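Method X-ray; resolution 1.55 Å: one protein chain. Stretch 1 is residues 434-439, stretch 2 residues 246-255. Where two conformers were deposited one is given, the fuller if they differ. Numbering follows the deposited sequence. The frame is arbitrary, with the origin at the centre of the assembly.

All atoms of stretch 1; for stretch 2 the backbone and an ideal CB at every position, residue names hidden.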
# COMPACT_ATOMS: atom_id res chain seq x y z
N GLY A 434 -14.90 -17.34 7.03
CA GLY A 434 -16.17 -18.00 7.20
C GLY A 434 -17.37 -17.09 7.07
O GLY A 434 -17.36 -16.12 6.30
N ARG A 435 -18.40 -17.41 7.88
CA ARG A 435 -19.71 -16.88 7.58
C ARG A 435 -19.73 -15.36 7.75
O ARG A 435 -20.44 -14.66 7.02
CB ARG A 435 -20.76 -17.46 8.54
CG ARG A 435 -21.33 -18.81 8.22
CD ARG A 435 -22.58 -19.10 9.01
NE ARG A 435 -23.73 -18.61 8.24
CZ ARG A 435 -24.99 -18.78 8.55
NH1 ARG A 435 -25.93 -18.35 7.72
NH2 ARG A 435 -25.29 -19.40 9.68
N ASN A 436 -19.01 -14.85 8.77
CA ASN A 436 -19.03 -13.43 9.02
C ASN A 436 -18.07 -12.65 8.13
O ASN A 436 -18.11 -11.42 8.09
CB ASN A 436 -18.95 -13.17 10.52
CG ASN A 436 -20.25 -13.45 11.26
OD1 ASN A 436 -20.24 -13.75 12.46
ND2 ASN A 436 -21.38 -13.41 10.58
N ALA A 437 -17.18 -13.35 7.40
CA ALA A 437 -16.37 -12.69 6.40
C ALA A 437 -17.17 -12.24 5.19
O ALA A 437 -16.70 -11.33 4.48
CB ALA A 437 -15.25 -13.60 5.95
N VAL A 438 -18.30 -12.93 4.91
CA VAL A 438 -19.21 -12.47 3.87
C VAL A 438 -19.54 -11.00 4.08
O VAL A 438 -19.47 -10.21 3.16
CB VAL A 438 -20.47 -13.33 3.83
CG1 VAL A 438 -21.58 -12.70 2.97
CG2 VAL A 438 -20.11 -14.71 3.37
N GLY A 439 -19.88 -10.66 5.31
CA GLY A 439 -20.19 -9.28 5.61
C GLY A 439 -18.94 -8.42 5.82
O GLY A 439 -18.85 -7.33 5.24
N UNK A 246 -17.50 -20.26 15.41
CA UNK A 246 -16.72 -19.06 15.75
C UNK A 246 -17.55 -18.04 16.50
O UNK A 246 -17.26 -17.73 17.66
CB UNK A 246 -16.15 -18.42 14.48
N UNK A 247 -18.55 -17.49 15.82
CA UNK A 247 -19.59 -16.68 16.43
C UNK A 247 -20.90 -17.44 16.27
O UNK A 247 -21.54 -17.40 15.21
CB UNK A 247 -19.66 -15.29 15.80
N UNK A 248 -21.28 -18.17 17.32
CA UNK A 248 -22.42 -19.07 17.17
C UNK A 248 -23.76 -18.33 17.30
O UNK A 248 -24.78 -18.82 16.78
CB UNK A 248 -22.34 -20.19 18.21
N UNK A 249 -23.76 -17.20 17.99
CA UNK A 249 -25.05 -16.58 18.27
C UNK A 249 -25.55 -15.66 17.16
O UNK A 249 -26.77 -15.49 17.02
CB UNK A 249 -24.96 -15.79 19.58
N UNK A 250 -24.63 -15.09 16.36
CA UNK A 250 -24.97 -14.04 15.43
C UNK A 250 -24.39 -14.31 14.06
O UNK A 250 -23.27 -14.74 13.94
CB UNK A 250 -24.48 -12.69 15.95
N UNK A 251 -25.15 -13.89 13.06
CA UNK A 251 -24.74 -13.94 11.66
C UNK A 251 -25.61 -13.02 10.81
O UNK A 251 -26.55 -12.36 11.30
CB UNK A 251 -24.81 -15.37 11.13
N UNK A 252 -25.34 -13.05 9.51
CA UNK A 252 -26.10 -12.26 8.55
C UNK A 252 -26.95 -13.16 7.67
O UNK A 252 -27.00 -14.38 7.83
CB UNK A 252 -25.16 -11.41 7.69
N UNK A 253 -27.72 -12.52 6.79
CA UNK A 253 -28.67 -13.21 5.94
C UNK A 253 -28.79 -12.43 4.64
O UNK A 253 -29.02 -11.22 4.69
CB UNK A 253 -30.03 -13.36 6.63
N UNK A 254 -28.71 -13.16 3.53
CA UNK A 254 -29.02 -12.62 2.22
C UNK A 254 -29.95 -13.60 1.50
O UNK A 254 -29.84 -14.83 1.68
CB UNK A 254 -27.75 -12.37 1.41
N UNK A 255 -30.84 -13.05 0.65
CA UNK A 255 -31.65 -13.89 -0.22
C UNK A 255 -31.96 -13.14 -1.52
O UNK A 255 -31.93 -11.92 -1.56
CB UNK A 255 -32.94 -14.31 0.48

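Position 246 has a phi of 82° and a psi of -66°, a region that by itself favours glycine, and nothing of stretch 1 lies within 5.5 Å of an ideal CB. The deposited residue is Gly246, in keeping with the positive phi; it makes no contact with stretch 1.

Position 247 is the first to come into contact with stretch 1. Its ideal CB points toward the other segment and stands 3.7 Å from OD1 of Asn436, a carbonyl oxygen able to accept. A short polar side chain carrying a donor would suit, such as asparagine, serine or threonine; a small apolar one would fit but leave that oxygen unanswered from this side. The residue is Asn247. Its ND2 lies 3.5 Å from Asn436 OD1, and the two are joined through water 1, which accepts from Asn247 ND2 at 2.8 Å and donates to Asn436 OD1 at 3.2 Å. The other end of the amide works within its own stretch: Asn247 OD1 accepts from the backbone N of 250 at 3.1 Å, bracing the turn.

At 248 CA-to-CB points away, and at 249 it is out of reach; stretch 1 sets no terms for either, and almost any side chain would do. They are Ala248 and Lys249, the latter an extended chain with every chi in t.

Position 250 points sideways with no atom of stretch 1 within 5.5 Å of its CB, so many side chains, large ones included, are compatible. Phe250 leads its ring away, and its backbone O makes the nearest approach, 3.5 Å from Asn436 OD1.

At 251 a CB would point toward stretch 1, 4.0 Å from Asn436 ND2 and 4.3 Å from Arg435 CZ. There is room for it, so glycine, alanine or serine would suit. The residue is Gly251, whose CA lies 3.6 Å from Asn436 ND2.

Position 252 points sideways, again with room for a CB; a small residue suits, but the backbone carries the contact. Gly252 N donates to water 2 at 2.8 Å, and that water gives a weak hydrogen bond to Arg435 O at 3.2 Å. Gly252 O sits 4.1 Å from Arg435 NH1, obliquely placed about the guanidinium.

Position 253 points away, so polar or apolar side chains would do equally well; it is Gln253.

Position 254 turns back toward stretch 1, though its CB is beyond 5.5 Å. A longer side chain is needed to reach Val438, and an aliphatic one would be the obvious guess. Glu254, m at chi1 and p at chi2, brings OE1 to 3.7 Å from Val438 CG1, a packing contact; that oxygen is hydrogen-bonded elsewhere in the structure.

Position 255 is out of reach, and stretch 1 would tolerate any side chain; it is Ala255.

Stretch 2 246-255: GNAKFGGQEA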
# COMPACT_ATOMS: atom_id res chain seq x y z
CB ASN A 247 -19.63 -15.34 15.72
CG ASN A 247 -20.65 -14.36 16.26
OD1 ASN A 247 -21.59 -14.72 16.98
ND2 ASN A 247 -20.43 -13.10 15.91
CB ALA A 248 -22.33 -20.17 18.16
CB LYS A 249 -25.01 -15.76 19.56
CG LYS A 249 -26.35 -15.18 19.98
CD LYS A 249 -26.34 -14.61 21.39
CE LYS A 249 -27.70 -14.13 21.75
NZ LYS A 249 -27.66 -13.48 23.07
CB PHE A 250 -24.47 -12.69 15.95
CG PHE A 250 -24.97 -12.32 17.33
CD1 PHE A 250 -26.29 -11.98 17.50
CD2 PHE A 250 -24.09 -12.25 18.40
CE1 PHE A 250 -26.75 -11.58 18.75
CE2 PHE A 250 -24.55 -11.85 19.63
CZ PHE A 250 -25.87 -11.48 19.80
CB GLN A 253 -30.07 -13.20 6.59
CG GLN A 253 -31.23 -13.54 5.65
CD GLN A 253 -32.56 -13.47 6.36
OE1 GLN A 253 -33.31 -12.50 6.26
NE2 GLN A 253 -32.82 -14.52 7.12
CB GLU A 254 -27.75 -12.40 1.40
CG GLU A 254 -26.71 -11.53 2.11
CD GLU A 254 -25.79 -12.27 3.08
OE1 GLU A 254 -25.25 -13.35 2.72
OE2 GLU A 254 -25.57 -11.74 4.21
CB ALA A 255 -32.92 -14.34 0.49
O HOH W 1 -18.19 -12.23 14.41
O HOH W 2 -23.20 -14.58 8.65
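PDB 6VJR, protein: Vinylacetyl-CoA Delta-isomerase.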